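Local coordinates for putative metal binding protein RUMGNA_00854 (Ruminococcus gnavus, PDB 3U7Z), which binds calcium ions in the crystal through a ubiquitin-like domain, although its biological role remains unknown, at residues 10-15 and 20-25; 34-37 and 41-44; 69-72 and 77-80. All coordinates share one frame; numbering follows the deposited sequence. Where two conformers were deposited one is given.

In the fold
From the N terminus the chain first runs out along strand 7-14 and back along strand 20-27, and contact 1 closes this hairpin. Helix 32-38 follows directly; contact 2 closes the short loop from the helix end into strand 42-45, around calcium. Contact 3 closes the turn after strand 67-73. The three loops come in series; none nests in or crosses another. Contact 1 touches both others: Phe23, Phe25 and Val11 pack on Val35, Leu36 and Leu41 of contact 2, joining hairpin to helix, while Val13, Ile14 and His15 meet Trp69. Contacts 2 and 3 do not touch; they lie on opposite sides of the chain's centre.

Contact 1. Residues 10-15 and 20-25; sequences TVTVIH and ENVFEF
Asn21 brings its amide nitrogen to the edge of the His15 ring, near the ring plane, with the amide and imidazole planes 66° apart. Val13 CG1 covers one face of this imidazole, toward its rim. Hydrogen bonds at ND1 with Glu59 and at NE2 with Asp57 hold the ring. Val11 O sits at the edge of the Phe23 ring, near its plane and 3.6 Å from Phe23 CD2, while Val13 CG2 comes in obliquely, 3.8 Å from Phe23 CE2. Val13 serves both rings because CG1 stands anti to its backbone N (chi1 180°) and CG2 is turned toward Phe23. One step along, Val11 CG2 approaches the Phe25 ring obliquely, 3.7 Å from Phe25 CE2.

On this side of the hairpin Val11 and Phe25 pack on helix 32-38, and Val13 and His15 on Trp69. On the other face, Ile14 CG1 lies alongside the extended chain of Glu20, Thr10 CG2 is beside Glu24 CG, and Thr12 OG1 rests 3.6 Å from Val22 CG2. With an alanine at Thr12 both OG1 and CG2 are gone, and Val22 CG2 would probably lose its cross-strand neighbour, leaving a shallow gap beside Glu20 CB.

Four backbone hydrogen bonds hold the strands together. Val11 and Phe23 exchange two, as do Val13 and Asn21; the Val11 N bond to Phe23 O is 2.8 Å long and nearly straight at 171°. With Thr12 turning its own backbone to strand 92-99, this antiparallel pair forms the N-terminal beta hairpin of a ubiquitin-like beta-grasp fold.

Contact 2. Residues 34-37 and 41-44; sequences EVLE and LVDG. With CA (calcium ion), chain D; CA (calcium ion), chain C.
This is a calcium-mediated junction in the beta-grasp fold, where the C-terminal end of helix 32-38 is tied to the start of strand 42-45. Glu37 and Val42 meet through a shared ion: the Glu37 carboxylate grips one calcium with both oxygens, OE1 and OE2 each at 2.5 Å, and the Val42 carbonyl oxygen binds the same ion. The glutamate chain folds back at chi2 (-73°), which carries its carboxylate from the helix over to the strand. Asn40, from the connecting loop, and Asp43 OD1 complete the protein ligands, so the metal probably offsets the crowding of the acidic groups Glu37 and Asp43.

Away from the ion, Leu36, Leu41 and Val42 form an apolar contact. Leu36 CB packs 3.9 Å from Val42 CG2, and Leu36 CD2 meets Leu41 CD2. Leu36 and Val42 both also reach Leu95 of strand 92-99, placing the site on the edge of the core. The loop is fastened by a backbone hydrogen bond of 2.9 Å from Leu41 N to Leu36 O.

Asp43 extends the cluster to a second calcium, which also carries two waters: Asp43 OD1 bridges both ions, while Asp43 OD2 binds only the second, at 2.5 Å.

Contact 3. Residues 69-72 and 77-80; sequences WCIT and QVNT
Ile71 and Val78 carry most of this contact, meeting where the chain returns past strand 67-73 of the beta-grasp sheet. The turn between them leads into the short strand 76-77 at the edge of the sheet, and the chain then draws away into a loop. Ile71 points toward that loop. Its CG2 stands anti to the backbone N while CG1 lies beside that N (chi1 -55°), so CG2 faces the valine and the longer branch is left to run on toward Thr80. The two side chains cross at a slant, with Ile71 CG2 4.0 Å from Val78 CG2. The far end of the isoleucine, CD1, comes within 4.3 Å of the carbonyl oxygen of Thr80, a looser approach. Outside the pair, Ile71 also touches Ala82 and Leu95, and Val78 touches Thr85, so the contact joins strand 67-73 to the long loop that leads to strand 92-99.

The backbones here stand too far apart for direct pairing: Ile71 O lies 3.7 Å from Val78 N. A single water fills the role of connector. It donates a hydrogen bond of 2.7 Å to Ile71 O and accepts one of 3.1 Å from Val78 N, so the water links the carbonyl to the amide across the space between them.

Thr72 follows, with its hydroxyl engaged by Glu94 of the neighbouring strand rather than by the loop. Its methyl CG2 is 4.5 Å from Gln77 CA, a distant touch at the mouth of the turn. The closer meeting is at the backbone, where Val78 CG2 rests 3.8 Å from the carbonyl carbon of Thr72.

Contact 1. Residues 10-15 and 20-25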
ATOM      1  N   THR A  10       5.514   9.571  -0.394  1.00 10.17           N
ATOM      2  CA  THR A  10       5.739   8.701  -1.556  1.00  9.60           C
ATOM      3  C   THR A  10       5.283   7.294  -1.248  1.00  9.53           C
ATOM      4  O   THR A  10       5.302   6.876  -0.100  1.00 10.22           O
ATOM      5  CB  THR A  10       7.204   8.649  -1.982  1.00 13.18           C
ATOM      6  OG1 THR A  10       8.028   8.141  -0.971  1.00 16.91           O
ATOM      7  CG2 THR A  10       7.718  10.021  -2.250  1.00 17.31           C
ATOM      8  N   VAL A  11       4.746   6.633  -2.269  1.00  8.34           N
ATOM      9  CA  VAL A  11       4.367   5.233  -2.206  1.00  8.28           C
ATOM     10  C   VAL A  11       5.089   4.564  -3.353  1.00  8.53           C
ATOM     11  O   VAL A  11       4.891   4.929  -4.512  1.00  9.99           O
ATOM     12  CB  VAL A  11       2.880   5.056  -2.348  1.00 10.35           C
ATOM     13  CG1 VAL A  11       2.523   3.560  -2.323  1.00 11.76           C
ATOM     14  CG2 VAL A  11       2.138   5.839  -1.255  1.00 12.18           C
ATOM     15  N   THR A  12       5.917   3.570  -3.043  1.00  7.70           N
ATOM     16  CA  THR A  12       6.610   2.799  -4.060  1.00  8.10           C
ATOM     17  C   THR A  12       6.008   1.414  -4.128  1.00  7.79           C
ATOM     18  O   THR A  12       5.808   0.774  -3.103  1.00  8.85           O
ATOM     19  CB  THR A  12       8.100   2.705  -3.763  1.00 10.43           C
ATOM     20  OG1 THR A  12       8.661   4.022  -3.684  1.00 11.70           O
ATOM     21  CG2 THR A  12       8.841   1.933  -4.823  1.00 12.74           C
ATOM     22  N   VAL A  13       5.610   1.012  -5.325  1.00  7.74           N
ATOM     23  CA  VAL A  13       5.082  -0.295  -5.586  1.00  7.67           C
ATOM     24  C   VAL A  13       6.179  -1.173  -6.123  1.00  7.66           C
ATOM     25  O   VAL A  13       6.757  -0.853  -7.142  1.00 10.26           O
ATOM     26  CB  VAL A  13       3.892  -0.248  -6.524  1.00  8.46           C
ATOM     27  CG1 VAL A  13       3.348  -1.619  -6.794  1.00  9.63           C
ATOM     28  CG2 VAL A  13       2.826   0.717  -5.981  1.00  9.38           C
ATOM     29  N   ILE A  14       6.446  -2.265  -5.435  1.00  8.98           N
ATOM     30  CA  ILE A  14       7.452  -3.250  -5.869  0.50 10.03           C
ATOM     31  C   ILE A  14       6.696  -4.485  -6.365  1.00  9.54           C
ATOM     32  O   ILE A  14       6.110  -5.265  -5.613  1.00 10.62           O
ATOM     33  CB  ILE A  14       8.500  -3.572  -4.802  0.50 10.51           C
ATOM     34  CG1 ILE A  14       9.229  -2.304  -4.335  0.50 12.08           C
ATOM     35  CG2 ILE A  14       9.568  -4.492  -5.353  0.50 12.58           C
ATOM     36  CD1 ILE A  14       8.598  -1.614  -3.166  0.50 12.06           C
ATOM     37  N   HIS A  15       6.671  -4.574  -7.671  1.00 10.20           N
ATOM     38  CA  HIS A  15       5.928  -5.555  -8.388  1.00 10.46           C
ATOM     39  C   HIS A  15       6.599  -6.948  -8.313  1.00 12.17           C
ATOM     40  O   HIS A  15       7.769  -7.097  -7.922  1.00 12.21           O
ATOM     41  CB  HIS A  15       5.706  -5.101  -9.853  1.00 10.84           C
ATOM     42  CG  HIS A  15       4.655  -4.040 -10.003  1.00 10.21           C
ATOM     43  ND1 HIS A  15       3.314  -4.326  -9.866  1.00 11.04           N
ATOM     44  CD2 HIS A  15       4.744  -2.695 -10.177  1.00 12.18           C
ATOM     45  CE1 HIS A  15       2.609  -3.214 -10.050  1.00 10.99           C
ATOM     46  NE2 HIS A  15       3.456  -2.199 -10.222  1.00 11.86           N
ATOM     47  N   GLU A  20       9.774  -1.296  -9.950  1.00 11.44           N
ATOM     48  CA  GLU A  20       9.401  -0.374  -8.879  1.00 12.50           C
ATOM     49  C   GLU A  20       8.752   0.826  -9.542  1.00 13.85           C
ATOM     50  O   GLU A  20       9.307   1.460 -10.431  1.00 19.87           O
ATOM     51  CB  GLU A  20      10.589  -0.026  -7.997  1.00 14.71           C
ATOM     52  CG  GLU A  20      11.195  -1.271  -7.374  1.00 19.04           C
ATOM     53  CD  GLU A  20      12.245  -0.995  -6.332  1.00 24.93           C
ATOM     54  OE1 GLU A  20      12.435   0.200  -6.050  1.00 28.82           O
ATOM     55  OE2 GLU A  20      12.870  -1.976  -5.819  1.00 28.67           O
ATOM     56  N   ASN A  21       7.529   1.110  -9.174  1.00 10.98           N
ATOM     57  CA  ASN A  21       6.854   2.344  -9.613  1.00 11.67           C
ATOM     58  C   ASN A  21       6.675   3.249  -8.420  1.00 10.04           C
ATOM     59  O   ASN A  21       6.073   2.871  -7.415  1.00 11.76           O
ATOM     60  CB  ASN A  21       5.524   2.017 -10.282  1.00 11.43           C
ATOM     61  CG  ASN A  21       5.721   1.193 -11.595  1.00 16.76           C
ATOM     62  OD1 ASN A  21       6.547   1.561 -12.453  1.00 21.46           O
ATOM     63  ND2 ASN A  21       5.100   0.032 -11.676  1.00 25.72           N
ATOM     64  N   VAL A  22       7.119   4.479  -8.549  1.00 11.10           N
ATOM     65  CA  VAL A  22       7.077   5.424  -7.440  1.00 11.81           C
ATOM     66  C   VAL A  22       5.980   6.431  -7.721  1.00 13.06           C
ATOM     67  O   VAL A  22       5.926   7.010  -8.833  1.00 18.11           O
ATOM     68  CB  VAL A  22       8.439   6.160  -7.288  1.00 15.99           C
ATOM     69  CG1 VAL A  22       8.353   7.221  -6.219  1.00 19.44           C
ATOM     70  CG2 VAL A  22       9.542   5.176  -6.971  1.00 17.39           C
ATOM     71  N   PHE A  23       5.154   6.638  -6.712  1.00 12.53           N
ATOM     72  CA  PHE A  23       4.050   7.543  -6.787  1.00 12.85           C
ATOM     73  C   PHE A  23       4.181   8.578  -5.693  1.00 14.08           C
ATOM     74  O   PHE A  23       4.418   8.245  -4.550  1.00 15.70           O
ATOM     75  CB  PHE A  23       2.724   6.805  -6.659  1.00 13.99           C
ATOM     76  CG  PHE A  23       2.498   5.765  -7.698  1.00 13.13           C
ATOM     77  CD1 PHE A  23       1.876   6.096  -8.920  1.00 17.36           C
ATOM     78  CD2 PHE A  23       2.876   4.477  -7.495  1.00 12.32           C
ATOM     79  CE1 PHE A  23       1.704   5.133  -9.865  1.00 16.99           C
ATOM     80  CE2 PHE A  23       2.695   3.527  -8.474  1.00 13.53           C
ATOM     81  CZ  PHE A  23       2.104   3.873  -9.652  1.00 16.08           C
ATOM     82  N   GLU A  24       4.028   9.848  -6.034  1.00 14.33           N
ATOM     83  CA  GLU A  24       4.106  10.922  -5.051  0.50 15.34           C
ATOM     84  C   GLU A  24       2.719  11.423  -4.815  1.00 14.56           C
ATOM     85  O   GLU A  24       1.936  11.583  -5.748  1.00 18.89           O
ATOM     86  CB  GLU A  24       4.989  12.057  -5.526  0.50 18.65           C
ATOM     87  CG  GLU A  24       6.432  11.736  -5.510  0.50 23.12           C
ATOM     88  CD  GLU A  24       7.252  12.943  -5.851  0.50 26.95           C
ATOM     89  OE1 GLU A  24       7.020  13.521  -6.933  0.50 26.72           O
ATOM     90  OE2 GLU A  24       8.107  13.322  -5.026  0.50 32.44           O
ATOM     91  N   PHE A  25       2.389  11.676  -3.541  1.00 13.73           N
ATOM     92  CA  PHE A  25       1.125  12.281  -3.193  1.00 15.06           C
ATOM     93  C   PHE A  25       1.300  13.521  -2.322  1.00 15.23           C
ATOM     94  O   PHE A  25       2.110  13.568  -1.413  1.00 17.02           O
ATOM     95  CB  PHE A  25       0.287  11.284  -2.436  1.00 14.56           C
ATOM     96  CG  PHE A  25      -0.082  10.087  -3.227  1.00 14.09           C
ATOM     97  CD1 PHE A  25      -1.248  10.068  -3.986  1.00 17.22           C
ATOM     98  CD2 PHE A  25       0.675   8.927  -3.158  1.00 16.90           C
ATOM     99  CE1 PHE A  25      -1.612   8.927  -4.725  1.00 18.12           C
ATOM    100  CE2 PHE A  25       0.300   7.766  -3.889  1.00 16.60           C
ATOM    101  CZ  PHE A  25      -0.814   7.771  -4.651  1.00 19.92           C
TER

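Contact 2. Residues 34-37 and 41-44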
ATOM      1  N   GLU A  34      -6.865   5.959   2.224  1.00 15.07           N
ATOM      2  CA  GLU A  34      -7.513   7.087   1.567  0.50 15.17           C
ATOM      3  C   GLU A  34      -6.589   7.632   0.466  1.00 13.94           C
ATOM      4  O   GLU A  34      -7.038   7.945  -0.666  1.00 15.96           O
ATOM      5  CB  GLU A  34      -7.870   8.179   2.614  0.50 19.19           C
ATOM      6  CG  GLU A  34      -8.408   9.467   2.017  0.50 21.11           C
ATOM      7  CD  GLU A  34      -8.646  10.569   3.056  0.50 22.83           C
ATOM      8  OE1 GLU A  34      -8.492  10.324   4.272  0.50 27.20           O
ATOM      9  OE2 GLU A  34      -8.987  11.703   2.634  0.50 25.64           O
ATOM     10  N   VAL A  35      -5.302   7.696   0.771  1.00 14.05           N
ATOM     11  CA  VAL A  35      -4.338   8.158  -0.195  1.00 15.60           C
ATOM     12  C   VAL A  35      -4.273   7.223  -1.397  1.00 14.05           C
ATOM     13  O   VAL A  35      -4.329   7.665  -2.543  1.00 14.13           O
ATOM     14  CB  VAL A  35      -2.915   8.296   0.401  1.00 15.95           C
ATOM     15  CG1 VAL A  35      -2.006   8.842  -0.679  1.00 17.85           C
ATOM     16  CG2 VAL A  35      -2.862   9.151   1.699  1.00 19.18           C
ATOM     17  N   LEU A  36      -4.192   5.929  -1.108  1.00 13.39           N
ATOM     18  CA  LEU A  36      -4.050   4.938  -2.190  1.00 13.74           C
ATOM     19  C   LEU A  36      -5.273   4.958  -3.092  1.00 13.84           C
ATOM     20  O   LEU A  36      -5.181   4.920  -4.357  1.00 15.99           O
ATOM     21  CB  LEU A  36      -3.857   3.579  -1.572  1.00 14.34           C
ATOM     22  CG  LEU A  36      -2.606   3.353  -0.712  1.00 15.38           C
ATOM     23  CD1 LEU A  36      -2.580   1.988   0.017  1.00 16.70           C
ATOM     24  CD2 LEU A  36      -1.367   3.546  -1.559  1.00 19.83           C
ATOM     25  N   GLU A  37      -6.450   5.082  -2.467  1.00 11.51           N
ATOM     26  CA  GLU A  37      -7.700   5.030  -3.239  1.00 11.78           C
ATOM     27  C   GLU A  37      -8.037   6.336  -3.936  1.00 10.69           C
ATOM     28  O   GLU A  37      -8.813   6.309  -4.872  1.00 12.34           O
ATOM     29  CB  GLU A  37      -8.902   4.519  -2.427  1.00  9.91           C
ATOM     30  CG  GLU A  37      -8.843   3.008  -2.248  1.00  9.69           C
ATOM     31  CD  GLU A  37      -9.175   2.204  -3.513  1.00  8.97           C
ATOM     32  OE1 GLU A  37      -9.143   2.734  -4.657  1.00 10.42           O
ATOM     33  OE2 GLU A  37      -9.494   1.005  -3.376  1.00 10.27           O
ATOM     34  N   LEU A  41      -5.244   3.455  -6.903  1.00 10.23           N
ATOM     35  CA  LEU A  41      -3.957   2.729  -7.053  1.00 10.01           C
ATOM     36  C   LEU A  41      -4.025   1.295  -6.540  1.00  9.66           C
ATOM     37  O   LEU A  41      -3.177   0.507  -6.858  1.00 10.87           O
ATOM     38  CB  LEU A  41      -2.844   3.487  -6.340  1.00 11.67           C
ATOM     39  CG  LEU A  41      -1.398   2.965  -6.439  1.00 15.30           C
ATOM     40  CD1 LEU A  41      -0.941   2.954  -7.912  1.00 17.70           C
ATOM     41  CD2 LEU A  41      -0.498   3.809  -5.557  1.00 18.58           C
ATOM     42  N   VAL A  42      -5.023   0.995  -5.727  1.00  8.80           N
ATOM     43  CA  VAL A  42      -5.224  -0.319  -5.176  1.00  7.72           C
ATOM     44  C   VAL A  42      -6.675  -0.740  -5.281  1.00  8.03           C
ATOM     45  O   VAL A  42      -7.575   0.106  -5.479  1.00  8.68           O
ATOM     46  CB  VAL A  42      -4.847  -0.370  -3.687  1.00  9.75           C
ATOM     47  CG1 VAL A  42      -3.365   0.083  -3.433  1.00 11.33           C
ATOM     48  CG2 VAL A  42      -5.794   0.405  -2.815  1.00 10.67           C
ATOM     49  N   ASP A  43      -6.901  -2.035  -5.208  1.00  7.31           N
ATOM     50  CA  ASP A  43      -8.237  -2.590  -4.936  1.00  7.81           C
ATOM     51  C   ASP A  43      -8.103  -3.456  -3.707  1.00  9.38           C
ATOM     52  O   ASP A  43      -7.137  -4.219  -3.561  1.00 10.92           O
ATOM     53  CB  ASP A  43      -8.775  -3.414  -6.097  1.00 10.12           C
ATOM     54  CG  ASP A  43      -9.548  -2.648  -7.113  1.00 10.87           C
ATOM     55  OD1 ASP A  43      -9.723  -1.431  -7.055  1.00 11.38           O
ATOM     56  OD2 ASP A  43     -10.023  -3.354  -8.044  1.00 16.92           O
ATOM     57  N   GLY A  44      -9.087  -3.318  -2.811  1.00  9.19           N
ATOM     58  CA  GLY A  44      -9.138  -4.123  -1.660  1.00 10.67           C
ATOM     59  C   GLY A  44     -10.515  -4.437  -1.220  1.00 10.62           C
ATOM     60  O   GLY A  44     -11.467  -3.822  -1.650  1.00 10.59           O
TER
HETATM   61 CA    CA D 133      -9.861   0.643  -5.850  1.00  8.73          CA
HETATM   62 CA    CA C 132     -11.888  -1.788  -8.445  1.00 12.45          CA
HETATM   63  O   HOH W   1     -11.658  -0.515 -10.551  1.00 20.16           O
HETATM   64  O   HOH W   2     -12.512  -3.770  -9.673  1.00 29.78           O

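Contact 3. Residues 69-72 and 77-80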
ATOM      1  N   TRP A  69       0.131  -8.720  -0.875  1.00  8.46           N
ATOM      2  CA  TRP A  69       0.690  -7.365  -0.818  1.00  6.59           C
ATOM      3  C   TRP A  69       1.000  -6.995   0.609  1.00  7.98           C
ATOM      4  O   TRP A  69       0.190  -7.152   1.526  1.00  9.53           O
ATOM      5  CB  TRP A  69      -0.275  -6.354  -1.421  1.00  7.02           C
ATOM      6  CG  TRP A  69      -0.344  -6.478  -2.898  1.00  7.67           C
ATOM      7  CD1 TRP A  69      -1.373  -7.067  -3.660  1.00  8.31           C
ATOM      8  CD2 TRP A  69       0.623  -6.015  -3.840  1.00  6.53           C
ATOM      9  NE1 TRP A  69      -1.046  -6.998  -4.979  1.00  9.35           N
ATOM     10  CE2 TRP A  69       0.164  -6.378  -5.121  1.00  7.01           C
ATOM     11  CE3 TRP A  69       1.811  -5.315  -3.718  1.00  7.32           C
ATOM     12  CZ2 TRP A  69       0.865  -6.024  -6.270  1.00  8.78           C
ATOM     13  CZ3 TRP A  69       2.529  -5.002  -4.844  1.00  7.92           C
ATOM     14  CH2 TRP A  69       2.037  -5.360  -6.111  1.00  7.84           C
ATOM     15  N   CYS A  70       2.216  -6.483   0.800  1.00  8.89           N
ATOM     16  CA  CYS A  70       2.724  -6.097   2.098  1.00  9.50           C
ATOM     17  C   CYS A  70       3.031  -4.624   2.167  1.00  9.26           C
ATOM     18  O   CYS A  70       3.670  -4.097   1.281  1.00 10.07           O
ATOM     19  CB  CYS A  70       4.014  -6.894   2.344  1.00 12.10           C
ATOM     20  SG  CYS A  70       4.844  -6.297   3.832  1.00 16.89           S
ATOM     21  N   ILE A  71       2.598  -3.980   3.228  1.00  9.50           N
ATOM     22  CA  ILE A  71       2.850  -2.551   3.434  1.00  8.75           C
ATOM     23  C   ILE A  71       4.064  -2.387   4.340  1.00  9.55           C
ATOM     24  O   ILE A  71       4.101  -2.957   5.427  1.00  9.51           O
ATOM     25  CB  ILE A  71       1.697  -1.813   4.143  1.00 11.14           C
ATOM     26  CG1 ILE A  71       0.366  -2.011   3.409  1.00 12.84           C
ATOM     27  CG2 ILE A  71       1.974  -0.279   4.275  1.00 12.59           C
ATOM     28  CD1 ILE A  71      -0.905  -1.602   4.153  1.00 14.57           C
ATOM     29  N   THR A  72       5.034  -1.560   3.929  1.00  8.55           N
ATOM     30  CA  THR A  72       6.148  -1.167   4.798  1.00  8.56           C
ATOM     31  C   THR A  72       6.281   0.339   4.735  1.00  8.62           C
ATOM     32  O   THR A  72       5.691   0.996   3.883  1.00  9.04           O
ATOM     33  CB  THR A  72       7.455  -1.874   4.457  1.00  9.93           C
ATOM     34  OG1 THR A  72       7.732  -1.710   3.077  1.00 11.78           O
ATOM     35  CG2 THR A  72       7.374  -3.317   4.787  1.00 13.02           C
ATOM     36  N   GLN A  77       8.271  -2.711   9.145  1.00 14.66           N
ATOM     37  CA  GLN A  77       7.014  -3.375   9.223  1.00 15.53           C
ATOM     38  C   GLN A  77       5.921  -2.412   9.630  1.00 14.53           C
ATOM     39  O   GLN A  77       6.155  -1.559  10.439  1.00 16.22           O
ATOM     40  CB  GLN A  77       7.169  -4.469  10.251  1.00 17.48           C
ATOM     41  CG  GLN A  77       6.031  -5.414  10.225  1.00 19.64           C
ATOM     42  CD  GLN A  77       6.309  -6.616  11.073  1.00 23.75           C
ATOM     43  OE1 GLN A  77       6.528  -7.730  10.559  1.00 23.53           O
ATOM     44  NE2 GLN A  77       6.366  -6.398  12.361  1.00 23.16           N
ATOM     45  N   VAL A  78       4.748  -2.513   9.013  1.00 14.39           N
ATOM     46  CA  VAL A  78       3.543  -1.771   9.373  1.00 14.25           C
ATOM     47  C   VAL A  78       2.524  -2.754   9.887  1.00 15.23           C
ATOM     48  O   VAL A  78       2.254  -3.753   9.242  1.00 16.37           O
ATOM     49  CB  VAL A  78       3.005  -1.005   8.161  1.00 13.17           C
ATOM     50  CG1 VAL A  78       1.620  -0.452   8.365  1.00 14.87           C
ATOM     51  CG2 VAL A  78       4.024   0.064   7.743  1.00 13.25           C
ATOM     52  N   ASN A  79       2.017  -2.461  11.088  1.00 15.66           N
ATOM     53  CA  ASN A  79       1.177  -3.383  11.847  1.00 16.46           C
ATOM     54  C   ASN A  79      -0.287  -3.240  11.561  1.00 16.43           C
ATOM     55  O   ASN A  79      -1.067  -4.154  11.889  1.00 22.64           O
ATOM     56  CB  ASN A  79       1.411  -3.200  13.345  1.00 17.90           C
ATOM     57  CG  ASN A  79       2.842  -3.542  13.730  1.00 20.01           C
ATOM     58  OD1 ASN A  79       3.416  -4.545  13.232  1.00 25.97           O
ATOM     59  ND2 ASN A  79       3.444  -2.699  14.561  1.00 25.96           N
ATOM     60  N   THR A  80      -0.649  -2.124  10.951  1.00 15.87           N
ATOM     61  CA  THR A  80      -2.013  -1.736  10.716  1.00 18.01           C
ATOM     62  C   THR A  80      -2.401  -2.038   9.267  1.00 15.01           C
ATOM     63  O   THR A  80      -1.567  -2.028   8.362  1.00 15.70           O
ATOM     64  CB  THR A  80      -2.191  -0.207  10.959  1.00 16.79           C
ATOM     65  OG1 THR A  80      -1.097   0.543  10.352  1.00 16.39           O
ATOM     66  CG2 THR A  80      -2.191   0.094  12.463  1.00 23.31           C
TER
HETATM   67  O   HOH W   3       4.930  -4.944   7.129  1.00 18.31           O